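Side-chain contacts in lasso peptide isopeptidase AtxE2 (Asticcacaulis excentricus, PDB 5TXE), which hydrolyses the isopeptide bond of the lasso peptides astexin-2 and astexin-3, recognising their threaded shape and converting them to linear peptides: residues Arg133-Pro136 against Ser137-Leu141; Arg155-Val158 against Lys159-Ala163; Glu355-Ala358 against Lys359-Ile362. The protein carries 1 engineered substitution. One frame throughout, in Å; residues are numbered along the deposited sequence.

Contact 1 (Arg133-Pro136 against Ser137-Leu141)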
# COMPACT_ATOMS: atom_id res chain seq x y z
N ARG A 133 -11.24 -13.54 -14.28
CA ARG A 133 -11.20 -14.97 -14.49
C ARG A 133 -11.58 -15.27 -15.91
O ARG A 133 -12.70 -14.92 -16.33
CB ARG A 133 -12.17 -15.65 -13.56
CG ARG A 133 -12.03 -15.20 -12.10
CD ARG A 133 -10.68 -15.70 -11.72
NE ARG A 133 -9.86 -15.16 -10.62
CZ ARG A 133 -10.14 -15.22 -9.34
NH1 ARG A 133 -11.31 -15.63 -8.92
NH2 ARG A 133 -9.26 -14.78 -8.48
N TRP A 134 -10.67 -15.84 -16.67
CA TRP A 134 -11.00 -16.24 -18.03
C TRP A 134 -11.82 -17.54 -18.05
O TRP A 134 -11.53 -18.47 -17.32
CB TRP A 134 -9.76 -16.47 -18.83
CG TRP A 134 -9.03 -15.27 -19.12
CD1 TRP A 134 -8.10 -14.69 -18.31
CD2 TRP A 134 -9.01 -14.52 -20.35
NE1 TRP A 134 -7.53 -13.62 -18.96
CE2 TRP A 134 -8.10 -13.50 -20.21
CE3 TRP A 134 -9.73 -14.61 -21.55
CZ2 TRP A 134 -7.86 -12.57 -21.21
CZ3 TRP A 134 -9.49 -13.68 -22.55
CH2 TRP A 134 -8.56 -12.68 -22.38
N SER A 135 -12.84 -17.60 -18.89
CA SER A 135 -13.54 -18.87 -19.14
C SER A 135 -12.54 -19.81 -19.86
O SER A 135 -11.60 -19.33 -20.45
CB SER A 135 -14.76 -18.66 -20.02
OG SER A 135 -14.40 -18.03 -21.25
N PRO A 136 -12.70 -21.14 -19.74
CA PRO A 136 -11.78 -22.14 -20.36
C PRO A 136 -11.66 -21.94 -21.86
O PRO A 136 -10.60 -22.09 -22.40
CB PRO A 136 -12.43 -23.48 -20.06
CG PRO A 136 -13.25 -23.24 -18.81
CD PRO A 136 -13.70 -21.78 -18.86
N SER A 137 -12.75 -21.55 -22.51
CA SER A 137 -12.69 -21.24 -23.95
C SER A 137 -11.91 -19.97 -24.30
O SER A 137 -11.64 -19.69 -25.47
CB SER A 137 -14.12 -21.06 -24.49
OG SER A 137 -14.76 -19.93 -23.89
N GLY A 138 -11.62 -19.13 -23.31
CA GLY A 138 -10.94 -17.88 -23.60
C GLY A 138 -11.83 -16.78 -24.15
O GLY A 138 -11.32 -15.77 -24.62
N THR A 139 -13.14 -16.94 -24.07
CA THR A 139 -14.03 -15.95 -24.71
C THR A 139 -14.72 -14.96 -23.73
O THR A 139 -15.24 -13.97 -24.18
CB THR A 139 -15.18 -16.63 -25.51
OG1 THR A 139 -15.91 -17.48 -24.63
CG2 THR A 139 -14.65 -17.45 -26.70
N HIS A 140 -14.76 -15.27 -22.44
CA HIS A 140 -15.42 -14.37 -21.50
C HIS A 140 -14.57 -14.22 -20.25
O HIS A 140 -13.73 -15.08 -19.96
CB HIS A 140 -16.76 -14.92 -21.10
CG HIS A 140 -17.73 -14.94 -22.22
ND1 HIS A 140 -17.78 -15.97 -23.14
CD2 HIS A 140 -18.65 -14.03 -22.61
CE1 HIS A 140 -18.71 -15.70 -24.03
NE2 HIS A 140 -19.26 -14.53 -23.73
N LEU A 141 -14.79 -13.11 -19.55
CA LEU A 141 -14.21 -12.83 -18.30
C LEU A 141 -15.32 -12.81 -17.28
O LEU A 141 -16.42 -12.41 -17.58
CB LEU A 141 -13.53 -11.47 -18.35
CG LEU A 141 -12.39 -11.22 -19.32
CD1 LEU A 141 -11.84 -9.81 -19.16
CD2 LEU A 141 -11.28 -12.20 -19.04
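S135 grips H140 through both its backbone and its hydroxyl. S135 N gives H140 O a nearly straight hydrogen bond of 2.9 Å (170° at the hydrogen). In return, H140 N donates to S135 OG at 3.0 Å. The S135 chi1 of 56° brings OG to that amide. S135 O accepts from G138 N at 2.9 Å, with the donor above the carbonyl plane. This bond closes a type I turn from S135 to G138. G138 has a positive phi of 79°, where a side chain would press on the carbonyl oxygen before it.

The hydroxyls form a chain of hydrogen bonds. S135 OG and S137 OG share a hydrogen bond of 3.3 Å. S137 OG is also bonded to T139 OG1, which in turn reaches H140 ND1 at 2.8 Å. ND1 of the H140 ring is thus held by the residue just after the turn. S137 N is satisfied by D181. R133 NH1 binds V176 O and makes a salt bridge to D175. R133 O accepts from the W178 indole.

W134 and L141 are a non-hydrogen-bonded antiparallel pair. L141 CD2 sits over the face of the W134 five-membered ring, 3.6 Å from its centroid, as a CH-pi contact. G138 O lies at the ring edge, 3.5 Å from CZ3. W134 NE1 donates to S62 O. With an alanine here, S62 O would probably lose its indole donor and L141 CD2 would face a gap.

This hairpin end edges a four-stranded sheet, consistent with a beta-propeller blade. W134 and L141 pack on strands 69-78 and 83-92. S135, P136 and H140 touch W178 of strand 173-178.

Contact 2 (Arg155-Val158 against Lys159-Ala163)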
# COMPACT_ATOMS: atom_id res chain seq x y z
N ARG A 155 -19.90 -10.53 -16.14
CA ARG A 155 -19.38 -11.32 -17.24
C ARG A 155 -19.20 -10.45 -18.45
O ARG A 155 -20.12 -9.76 -18.83
CB ARG A 155 -20.38 -12.41 -17.55
CG ARG A 155 -20.00 -13.26 -18.75
CD ARG A 155 -21.07 -14.31 -18.86
NE ARG A 155 -20.82 -15.17 -20.00
CZ ARG A 155 -21.37 -14.98 -21.19
NH1 ARG A 155 -22.21 -13.96 -21.39
NH2 ARG A 155 -21.07 -15.81 -22.19
N ALA A 156 -18.03 -10.46 -19.03
CA ALA A 156 -17.74 -9.61 -20.17
C ALA A 156 -17.28 -10.45 -21.39
O ALA A 156 -16.50 -11.38 -21.23
CB ALA A 156 -16.66 -8.60 -19.83
N SER A 157 -17.68 -10.05 -22.59
CA SER A 157 -17.15 -10.64 -23.83
C SER A 157 -15.80 -10.04 -24.16
O SER A 157 -15.62 -8.83 -24.06
CB SER A 157 -18.13 -10.45 -24.98
OG SER A 157 -17.60 -10.90 -26.20
N VAL A 158 -14.84 -10.87 -24.54
CA VAL A 158 -13.45 -10.39 -24.68
C VAL A 158 -13.10 -9.63 -25.96
O VAL A 158 -12.03 -9.00 -26.01
CB VAL A 158 -12.39 -11.49 -24.51
CG1 VAL A 158 -12.57 -12.23 -23.19
CG2 VAL A 158 -12.41 -12.45 -25.71
N LYS A 159 -13.95 -9.60 -26.98
CA LYS A 159 -13.60 -8.71 -28.10
C LYS A 159 -14.29 -7.32 -27.96
O LYS A 159 -14.12 -6.47 -28.84
CB LYS A 159 -13.79 -9.36 -29.49
CG LYS A 159 -12.54 -10.03 -30.08
CD LYS A 159 -12.87 -11.19 -31.04
CE LYS A 159 -11.76 -12.27 -31.03
NZ LYS A 159 -11.76 -13.16 -32.24
N GLY A 160 -15.03 -7.11 -26.86
CA GLY A 160 -15.56 -5.78 -26.52
C GLY A 160 -17.05 -5.57 -26.55
O GLY A 160 -17.52 -4.46 -26.33
N GLU A 161 -17.79 -6.64 -26.78
CA GLU A 161 -19.17 -6.49 -27.19
C GLU A 161 -20.10 -6.18 -26.04
O GLU A 161 -21.26 -5.87 -26.28
CB GLU A 161 -19.69 -7.74 -27.96
CG GLU A 161 -18.86 -9.01 -27.96
CD GLU A 161 -17.70 -8.98 -28.95
OE1 GLU A 161 -17.51 -7.91 -29.56
OE2 GLU A 161 -17.02 -10.03 -29.14
N GLY A 162 -19.60 -6.31 -24.81
CA GLY A 162 -20.37 -5.85 -23.66
C GLY A 162 -20.26 -6.74 -22.45
O GLY A 162 -19.76 -7.86 -22.50
N ALA A 163 -20.79 -6.23 -21.35
CA ALA A 163 -20.64 -6.85 -20.07
C ALA A 163 -21.94 -6.66 -19.28
O ALA A 163 -22.60 -5.68 -19.44
CB ALA A 163 -19.47 -6.20 -19.35
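A156 and A163 form an antiparallel, non-hydrogen-bonded pair, with their CA atoms 4.0 Å apart. The chain reverses between them. S157 N donates to G162 O at 3.0 Å, almost straight at 172°. A163 CA and A156 CA make CA-H...O contacts to R155 O and G162 O respectively. A type I turn runs from S157 to G160, but its bond from G160 N to S157 O is weak at 3.3 Å. The turn belongs to the connection of a beta hairpin between strands 150-157 and 163-167 of a four-stranded antiparallel sheet. G160 and G162 both have positive phi, where a side chain would run into the preceding carbonyl oxygen.

A156 CB and A163 CB meet at 3.7 Å on the same face of the sheet. S157 OG (chi1 175°, anti to N) is modelled near E161, but too close to CG, so its weak hydrogen bond to OE2 is doubtful.

Strand 150-157 lies between strands 140-147 and 163-167. On one side, backbone bonds join A156 to L141 and V158 to T139. On the other, R155 pairs with S164. A156 and A163 both touch Y143. A156 also touches V102, and A163 touches D103, both on strand 100-104.

Contact 3 (Glu355-Ala358 against Lys359-Ile362)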
# COMPACT_ATOMS: atom_id res chain seq x y z
N GLU A 355 2.96 -13.22 -14.70
CA GLU A 355 2.53 -14.55 -15.10
C GLU A 355 3.27 -14.97 -16.39
O GLU A 355 3.64 -14.11 -17.26
CB GLU A 355 1.03 -14.58 -15.35
CG GLU A 355 0.20 -14.48 -14.06
CD GLU A 355 -1.29 -14.78 -14.30
OE1 GLU A 355 -1.73 -14.90 -15.46
OE2 GLU A 355 -2.05 -14.86 -13.31
N ARG A 356 3.53 -16.29 -16.53
CA ARG A 356 4.37 -16.76 -17.66
C ARG A 356 3.55 -17.25 -18.83
O ARG A 356 2.56 -17.95 -18.66
CB ARG A 356 5.29 -17.87 -17.18
CG ARG A 356 6.35 -18.34 -18.18
CD ARG A 356 7.27 -19.41 -17.59
NE ARG A 356 6.55 -20.61 -17.18
CZ ARG A 356 6.07 -21.51 -18.03
NH1 ARG A 356 6.33 -21.44 -19.35
NH2 ARG A 356 5.38 -22.52 -17.56
N GLN A 357 3.95 -16.83 -20.02
CA GLN A 357 3.53 -17.42 -21.30
C GLN A 357 4.80 -17.88 -22.05
O GLN A 357 5.57 -17.04 -22.56
CB GLN A 357 2.81 -16.38 -22.19
CG GLN A 357 2.61 -16.81 -23.66
CD GLN A 357 2.96 -15.71 -24.64
OE1 GLN A 357 4.10 -15.23 -24.69
NE2 GLN A 357 1.99 -15.30 -25.45
N ALA A 358 4.93 -19.19 -22.19
CA ALA A 358 6.10 -19.81 -22.81
C ALA A 358 7.40 -19.25 -22.23
O ALA A 358 7.65 -19.45 -21.03
CB ALA A 358 6.05 -19.64 -24.32
N LYS A 359 8.17 -18.50 -23.03
CA LYS A 359 9.42 -17.90 -22.59
C LYS A 359 9.38 -16.37 -22.39
O LYS A 359 10.41 -15.66 -22.41
CB LYS A 359 10.52 -18.34 -23.54
CG LYS A 359 11.06 -19.69 -23.12
CD LYS A 359 12.07 -20.21 -24.12
CE LYS A 359 12.22 -21.70 -23.89
NZ LYS A 359 13.05 -22.35 -24.93
N ARG A 360 8.17 -15.86 -22.13
CA ARG A 360 8.01 -14.51 -21.60
C ARG A 360 7.25 -14.48 -20.26
O ARG A 360 6.41 -15.32 -19.95
CB ARG A 360 7.46 -13.51 -22.63
CG ARG A 360 6.70 -14.11 -23.79
CD ARG A 360 7.13 -13.51 -25.12
NE ARG A 360 6.54 -12.19 -25.39
CZ ARG A 360 5.25 -11.97 -25.64
NH1 ARG A 360 4.35 -12.96 -25.65
NH2 ARG A 360 4.85 -10.73 -25.87
N LEU A 361 7.61 -13.48 -19.48
CA LEU A 361 6.87 -13.08 -18.32
C LEU A 361 6.08 -11.83 -18.75
O LEU A 361 6.63 -10.94 -19.37
CB LEU A 361 7.88 -12.74 -17.23
CG LEU A 361 7.59 -13.18 -15.82
CD1 LEU A 361 7.07 -14.61 -15.75
CD2 LEU A 361 8.86 -13.03 -15.00
N ILE A 362 4.80 -11.81 -18.44
CA ILE A 362 4.03 -10.58 -18.54
C ILE A 362 3.80 -10.03 -17.15
O ILE A 362 3.21 -10.72 -16.30
CB ILE A 362 2.69 -10.86 -19.21
CG1 ILE A 362 2.98 -11.19 -20.68
CG2 ILE A 362 1.84 -9.61 -19.29
CD1 ILE A 362 3.18 -12.62 -21.04
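E355 and I362 are a hydrogen-bonded antiparallel pair. E355 N donates to I362 O at 3.0 Å, and I362 N returns a bond to E355 O at 2.8 Å. The E355 carboxylate is taken by L63 N through OE1. R356 comes next, opposite L361. Its CB touches L361 CD1 at 4.0 Å. The R356 chain bends at chi3 (61°), which brings NH1 to A358 O at 2.9 Å. That donor lies in the carbonyl plane, on a lone pair.

Q357 and R360 form the last pair, with Q357 N to R360 O and R360 N to Q357 O both 2.9 Å. Between them lies a type II' turn, so this is a tight two-residue beta hairpin. Just beyond the E355/I362 pair, C354 and C363 form a known disulfide across the same two strands.

The Q357 and R360 side chains run side by side, their amide and guanidinium planes 37° apart. R360 NH1 donates to Q357 OE1, but the modelled 2.5 Å is too short to trust. R360 NH2 binds T93 O. Q357 CB rests on I362 CD1 at 3.9 Å. A358 takes the first corner with a positive phi of 49°. K359 takes the second, and its backbone bonds to L379.

From the N terminus, the three contacts follow in series. None nests in or crosses another. Contact 1 closes the short loop between strands 133-134 and 140-147. Contact 2 closes the loop between strands 150-157 and 163-167. These two loops lie at the same end of one four-stranded sheet; the centres of contacts 1 and 2 are about 10 Å apart. They touch where strand 140-147 pairs with strand 150-157, and W134 CZ3 meets V158 CG1 at 3.5 Å. Contact 3 joins strands 350-357 and 360-367 of a later sheet. Its centre is about 18 Å from that of contact 1 and about 24 Å from that of contact 2, and it touches neither.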